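Local coordinates for NAD-dependent protein deacylase 2 (Archaeoglobus fulgidus, PDB 1S7G), which removes acetyl groups from protein lysines at the expense of NAD, among them that of the chromatin protein Alba, whose DNA binding it thereby strengthens, at residues V19-A24 with V190-V195; A96-N101 with L115-S120. All coordinates share one frame; numbering follows the deposited sequence.

Contact 1: residues V19-A24 with V190-V195; sequences VVFTGA and VGSSLV. With NAD (nicotinamide-adenine-dinucleotide), chain L.
The Phe21 ring meets Ser192 at its edge: CE2 lies 3.4 Å from Ser192 OG, and Ser192 CB sits in the plane of the ring. Leu194 CD2 approaches the same CE2 obliquely at 4.3 Å, while Ile98 and Ala199 also pack on the Phe21 side chain. CG of Phe21 stands anti to the backbone N (chi1 177°), which brings the CE2 edge of the ring to Ser192. Behind it the backbones pair as parallel strands: Val190 N donates to Phe21 O at 2.8 Å, and Gly23 N to Val190 O at 3.2 Å. On the other side of the sheet the Thr22 and Val190 side chains run alongside each other, CG2 near CB, and Val20 CG1 touches Val190 CG2. Past this pairing the chains run so close that a side chain on Gly23 would collide with Gly191 O and Ser192 CB. Ser192 OG, anti to its own nitrogen (chi1 171°), gives its proton to NAD O1N at 2.9 Å and accepts from Leu194 N, an ST turn; Ser193 N is a second donor to O1N. Replacing Ser192 with an alanine would probably cost O1N one of these two donors, leave Leu194 N without its acceptor and free the turn to shift. Ala24 N binds O2N, on the same phosphorus as O1N, at 2.8 Å, and Ser193 OG binds O1A on the adenosine side at 2.6 Å. Loops leaving the C-terminal ends of adjacent parallel strands thus cradle the NAD diphosphate, the hallmark of a Rossmann-fold dinucleotide site, here that of a sirtuin.

Contact 2: residues A96-N101 with L115-S120; sequences AVITQN and LELHGS. With NAD (nicotinamide-adenine-dinucleotide), chain L.
Gln100 and His118 extend alongside each other in the same direction, the amide turned only 17° from the imidazole plane. Gln100 CG lies over one face of the ring, toward its rim, in a CH-pi contact 4.2 Å from the centroid. Farther out, Gln100 NE2 makes a weak bond to NAD O5D at 3.2 Å, where the cofactor passes near His118, the predicted proton acceptor. ND1 of the imidazole donates at 3.2 Å to Leu117 O, which lies near the ring plane, from above the carbonyl plane, and this limits ring rotation. One water accepts from His118 N and lies 2.8 Å from Asn101 O; a second joins Asn101 O to Glu116 OE1, which Gln107 also holds. Beneath this site the backbones pair in parallel: Leu115 N to Val97 O, Thr99 N to Leu115 O at 3.0 Å, and Leu117 N to Thr99 O. Ile98 CG2, anti to the backbone N, meets Leu117 CD1 at 3.6 Å. Strand 114-116, outermost in the parallel sheet, thus returns beside strand 94-99 after helix 105-108, a beta-alpha-beta unit; helix 171-183 covers Ile98 and Leu115, and His106 packs on Val97 and Thr99.

From the N terminus, helix 3-13 leads into strand 18-22, the first side of contact 1, whose partner arrives only some 165 residues later. Contact 2 is nested inside that long loop: 96-101 and 115-120 close a short excursion through helix 105-108, and the chain then passes on to the zinc-binding part, with Cys126, Cys129, Cys150 and Cys153, before returning through helix 171-183 and strand 186-190. In the parallel sheet the order is 114-116, 94-99, 18-22, 186-190, so the contacts pair four consecutive strands two by two; the inner two strands are joined through Val20 O and Ile98 N at 2.8 Å, a probable hydrogen bond, and both contacts reach the same NAD.

Contact 1: residues V19-A24 with V190-V195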
# COMPACT_ATOMS: atom_id res chain seq x y z
N VAL A 19 1.60 -8.68 4.12
CA VAL A 19 2.44 -7.93 3.19
C VAL A 19 3.78 -8.66 3.02
O VAL A 19 4.29 -9.26 3.96
CB VAL A 19 2.69 -6.49 3.71
CG1 VAL A 19 3.55 -5.73 2.73
CG2 VAL A 19 1.37 -5.78 3.89
N VAL A 20 4.33 -8.62 1.82
CA VAL A 20 5.60 -9.28 1.55
C VAL A 20 6.65 -8.26 1.10
O VAL A 20 6.41 -7.51 0.15
CB VAL A 20 5.45 -10.34 0.44
CG1 VAL A 20 6.76 -11.06 0.21
CG2 VAL A 20 4.35 -11.33 0.80
N PHE A 21 7.78 -8.21 1.78
CA PHE A 21 8.85 -7.28 1.40
C PHE A 21 9.94 -8.12 0.77
O PHE A 21 10.37 -9.10 1.36
CB PHE A 21 9.43 -6.56 2.62
CG PHE A 21 10.58 -5.66 2.29
CD1 PHE A 21 10.36 -4.32 1.98
CD2 PHE A 21 11.88 -6.16 2.23
CE1 PHE A 21 11.42 -3.50 1.60
CE2 PHE A 21 12.95 -5.35 1.86
CZ PHE A 21 12.72 -4.01 1.54
N THR A 22 10.39 -7.75 -0.42
CA THR A 22 11.41 -8.53 -1.10
C THR A 22 12.63 -7.73 -1.52
O THR A 22 12.54 -6.55 -1.86
CB THR A 22 10.83 -9.24 -2.35
OG1 THR A 22 10.48 -8.27 -3.35
CG2 THR A 22 9.59 -10.02 -1.98
N GLY A 23 13.79 -8.38 -1.49
CA GLY A 23 15.03 -7.76 -1.88
C GLY A 23 15.63 -8.54 -3.04
O GLY A 23 15.01 -9.47 -3.54
N ALA A 24 16.84 -8.17 -3.43
CA ALA A 24 17.54 -8.81 -4.54
C ALA A 24 17.63 -10.33 -4.43
O ALA A 24 17.72 -11.02 -5.45
CB ALA A 24 18.94 -8.23 -4.68
N VAL A 190 11.49 -11.53 2.27
CA VAL A 190 12.06 -12.58 1.43
C VAL A 190 13.24 -12.06 0.64
O VAL A 190 13.09 -11.16 -0.17
CB VAL A 190 11.01 -13.14 0.43
CG1 VAL A 190 11.62 -14.27 -0.38
CG2 VAL A 190 9.77 -13.64 1.17
N GLY A 191 14.42 -12.62 0.89
CA GLY A 191 15.60 -12.20 0.16
C GLY A 191 16.11 -10.77 0.30
O GLY A 191 16.46 -10.15 -0.70
N SER A 192 16.13 -10.25 1.52
CA SER A 192 16.65 -8.90 1.75
C SER A 192 17.54 -8.92 2.99
O SER A 192 17.20 -9.56 3.98
CB SER A 192 15.52 -7.90 1.98
OG SER A 192 16.05 -6.65 2.39
N SER A 193 18.67 -8.23 2.93
CA SER A 193 19.58 -8.19 4.07
C SER A 193 19.11 -7.19 5.13
O SER A 193 19.64 -7.16 6.24
CB SER A 193 21.00 -7.84 3.61
OG SER A 193 21.04 -6.52 3.09
N LEU A 194 18.12 -6.37 4.78
CA LEU A 194 17.56 -5.37 5.69
C LEU A 194 18.64 -4.48 6.30
O LEU A 194 18.60 -4.17 7.49
CB LEU A 194 16.83 -6.07 6.84
CG LEU A 194 15.84 -7.17 6.46
CD1 LEU A 194 15.27 -7.78 7.74
CD2 LEU A 194 14.73 -6.60 5.57
N VAL A 195 19.59 -4.05 5.48
CA VAL A 195 20.67 -3.23 5.99
C VAL A 195 20.46 -1.73 5.91
O VAL A 195 20.85 -1.00 6.83
CB VAL A 195 22.00 -3.61 5.31
CG1 VAL A 195 23.14 -2.72 5.82
CG2 VAL A 195 22.32 -5.07 5.58
PA NAD L . 21.03 -7.39 -0.52
O1A NAD L . 21.51 -6.59 0.54
O2A NAD L . 22.01 -7.65 -1.55
O5B NAD L . 20.42 -8.64 0.17
C5B NAD L . 19.85 -9.85 -0.49
C4B NAD L . 19.71 -10.92 0.60
O4B NAD L . 19.13 -12.09 -0.03
C3B NAD L . 21.07 -11.41 1.28
O3B NAD L . 20.89 -11.14 2.70
C2B NAD L . 21.24 -12.89 0.97
O2B NAD L . 21.72 -13.76 1.95
C1B NAD L . 19.80 -13.26 0.44
N9A NAD L . 19.77 -14.22 -0.69
C8A NAD L . 20.61 -14.55 -1.75
N7A NAD L . 20.12 -15.50 -2.53
C5A NAD L . 18.92 -15.88 -2.05
C6A NAD L . 17.79 -16.90 -2.43
N6A NAD L . 17.83 -17.67 -3.42
N1A NAD L . 16.63 -16.94 -1.60
C2A NAD L . 16.41 -16.16 -0.44
N3A NAD L . 17.44 -15.20 -0.05
C4A NAD L . 18.67 -15.08 -0.87
O3 NAD L . 19.78 -6.79 -1.19
PN NAD L . 18.61 -5.94 -0.68
O1N NAD L . 18.28 -6.41 0.61
O2N NAD L . 17.60 -6.02 -1.77
O5D NAD L . 19.32 -4.43 -0.50
C5D NAD L . 19.74 -3.74 -1.71
C4D NAD L . 20.06 -2.27 -1.58
O4D NAD L . 20.76 -1.88 -0.30
C3D NAD L . 21.00 -1.78 -2.75
O3D NAD L . 20.53 -0.50 -3.30
C2D NAD L . 22.48 -1.74 -2.10
O2D NAD L . 23.41 -0.81 -2.71
C1D NAD L . 22.19 -1.49 -0.53
N1N NAD L . 23.10 -2.30 0.41
C2N NAD L . 24.24 -1.52 1.04
C3N NAD L . 25.12 -2.15 1.98
C7N NAD L . 26.31 -1.42 2.62
O7N NAD L . 26.97 -1.99 3.59
N7N NAD L . 26.68 -0.21 2.08
C4N NAD L . 24.88 -3.69 2.36
C5N NAD L . 23.73 -4.49 1.71
C6N NAD L . 22.85 -3.77 0.74

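Contact 2: residues A96-N101 with L115-S120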
# COMPACT_ATOMS: atom_id res chain seq x y z
N ALA A 96 -0.34 -6.93 -0.46
CA ALA A 96 0.61 -6.02 -1.06
C ALA A 96 2.02 -6.58 -1.07
O ALA A 96 2.40 -7.36 -0.20
CB ALA A 96 0.61 -4.70 -0.31
N VAL A 97 2.77 -6.19 -2.09
CA VAL A 97 4.16 -6.61 -2.20
C VAL A 97 4.97 -5.32 -2.23
O VAL A 97 4.71 -4.45 -3.05
CB VAL A 97 4.43 -7.40 -3.49
CG1 VAL A 97 5.91 -7.54 -3.71
CG2 VAL A 97 3.80 -8.79 -3.38
N ILE A 98 5.91 -5.19 -1.31
CA ILE A 98 6.78 -4.03 -1.26
C ILE A 98 8.14 -4.55 -1.71
O ILE A 98 8.64 -5.53 -1.16
CB ILE A 98 6.92 -3.47 0.16
CG1 ILE A 98 5.55 -3.04 0.69
CG2 ILE A 98 7.88 -2.30 0.16
CD1 ILE A 98 5.56 -2.68 2.16
N THR A 99 8.73 -3.92 -2.71
CA THR A 99 10.01 -4.42 -3.18
C THR A 99 11.03 -3.35 -3.46
O THR A 99 10.69 -2.20 -3.73
CB THR A 99 9.84 -5.30 -4.46
OG1 THR A 99 11.08 -5.94 -4.77
CG2 THR A 99 9.42 -4.45 -5.65
N GLN A 100 12.29 -3.77 -3.38
CA GLN A 100 13.41 -2.90 -3.66
C GLN A 100 13.96 -3.25 -5.04
O GLN A 100 14.82 -2.55 -5.55
CB GLN A 100 14.51 -3.08 -2.61
CG GLN A 100 14.29 -2.19 -1.41
CD GLN A 100 15.42 -2.25 -0.40
OE1 GLN A 100 15.45 -1.45 0.54
NE2 GLN A 100 16.34 -3.19 -0.57
N ASN A 101 13.45 -4.32 -5.63
CA ASN A 101 13.92 -4.72 -6.96
C ASN A 101 13.31 -3.85 -8.06
O ASN A 101 12.20 -3.33 -7.91
CB ASN A 101 13.61 -6.19 -7.22
CG ASN A 101 14.18 -7.09 -6.15
OD1 ASN A 101 15.24 -6.81 -5.60
ND2 ASN A 101 13.49 -8.19 -5.86
N LEU A 115 4.62 -2.16 -4.64
CA LEU A 115 5.13 -0.83 -4.33
C LEU A 115 6.64 -0.89 -4.57
O LEU A 115 7.37 -1.53 -3.82
CB LEU A 115 4.80 -0.47 -2.88
CG LEU A 115 3.30 -0.50 -2.54
CD1 LEU A 115 3.07 -0.20 -1.07
CD2 LEU A 115 2.56 0.52 -3.41
N GLU A 116 7.09 -0.25 -5.64
CA GLU A 116 8.50 -0.26 -6.01
C GLU A 116 9.27 0.91 -5.40
O GLU A 116 9.26 2.02 -5.91
CB GLU A 116 8.60 -0.25 -7.54
CG GLU A 116 7.93 -1.48 -8.17
CD GLU A 116 7.93 -1.47 -9.69
OE1 GLU A 116 8.39 -2.46 -10.30
OE2 GLU A 116 7.47 -0.46 -10.27
N LEU A 117 9.97 0.62 -4.30
CA LEU A 117 10.73 1.64 -3.58
C LEU A 117 11.93 2.24 -4.32
O LEU A 117 12.36 3.35 -4.02
CB LEU A 117 11.18 1.09 -2.23
CG LEU A 117 10.04 0.62 -1.33
CD1 LEU A 117 10.59 0.10 -0.03
CD2 LEU A 117 9.08 1.77 -1.09
N HIS A 118 12.49 1.51 -5.27
CA HIS A 118 13.63 2.02 -6.02
C HIS A 118 13.27 2.28 -7.48
O HIS A 118 14.16 2.44 -8.31
CB HIS A 118 14.81 1.05 -5.94
CG HIS A 118 15.47 1.00 -4.59
ND1 HIS A 118 15.07 1.79 -3.53
CD2 HIS A 118 16.51 0.26 -4.14
CE1 HIS A 118 15.82 1.53 -2.48
NE2 HIS A 118 16.71 0.61 -2.82
N GLY A 119 11.98 2.33 -7.78
CA GLY A 119 11.55 2.55 -9.15
C GLY A 119 11.63 1.24 -9.92
O GLY A 119 11.64 0.16 -9.32
N SER A 120 11.69 1.31 -11.24
CA SER A 120 11.78 0.11 -12.04
C SER A 120 12.16 0.41 -13.49
O SER A 120 12.05 1.54 -13.95
CB SER A 120 10.45 -0.65 -12.01
OG SER A 120 9.46 0.02 -12.77
PA NAD L . 21.03 -7.39 -0.52
O1A NAD L . 21.51 -6.59 0.54
O2A NAD L . 22.01 -7.65 -1.55
O5B NAD L . 20.42 -8.64 0.17
C5B NAD L . 19.85 -9.85 -0.49
C4B NAD L . 19.71 -10.92 0.60
O4B NAD L . 19.13 -12.09 -0.03
C3B NAD L . 21.07 -11.41 1.28
O3B NAD L . 20.89 -11.14 2.70
C2B NAD L . 21.24 -12.89 0.97
O2B NAD L . 21.72 -13.76 1.95
C1B NAD L . 19.80 -13.26 0.44
N9A NAD L . 19.77 -14.22 -0.69
C8A NAD L . 20.61 -14.55 -1.75
N7A NAD L . 20.12 -15.50 -2.53
C5A NAD L . 18.92 -15.88 -2.05
C6A NAD L . 17.79 -16.90 -2.43
N6A NAD L . 17.83 -17.67 -3.42
N1A NAD L . 16.63 -16.94 -1.60
C2A NAD L . 16.41 -16.16 -0.44
N3A NAD L . 17.44 -15.20 -0.05
C4A NAD L . 18.67 -15.08 -0.87
O3 NAD L . 19.78 -6.79 -1.19
PN NAD L . 18.61 -5.94 -0.68
O1N NAD L . 18.28 -6.41 0.61
O2N NAD L . 17.60 -6.02 -1.77
O5D NAD L . 19.32 -4.43 -0.50
C5D NAD L . 19.74 -3.74 -1.71
C4D NAD L . 20.06 -2.27 -1.58
O4D NAD L . 20.76 -1.88 -0.30
C3D NAD L . 21.00 -1.78 -2.75
O3D NAD L . 20.53 -0.50 -3.30
C2D NAD L . 22.48 -1.74 -2.10
O2D NAD L . 23.41 -0.81 -2.71
C1D NAD L . 22.19 -1.49 -0.53
N1N NAD L . 23.10 -2.30 0.41
C2N NAD L . 24.24 -1.52 1.04
C3N NAD L . 25.12 -2.15 1.98
C7N NAD L . 26.31 -1.42 2.62
O7N NAD L . 26.97 -1.99 3.59
N7N NAD L . 26.68 -0.21 2.08
C4N NAD L . 24.88 -3.69 2.36
C5N NAD L . 23.73 -4.49 1.71
C6N NAD L . 22.85 -3.77 0.74
O HOH W 1 11.85 -0.85 -6.69
O HOH W 2 10.26 -4.25 -9.64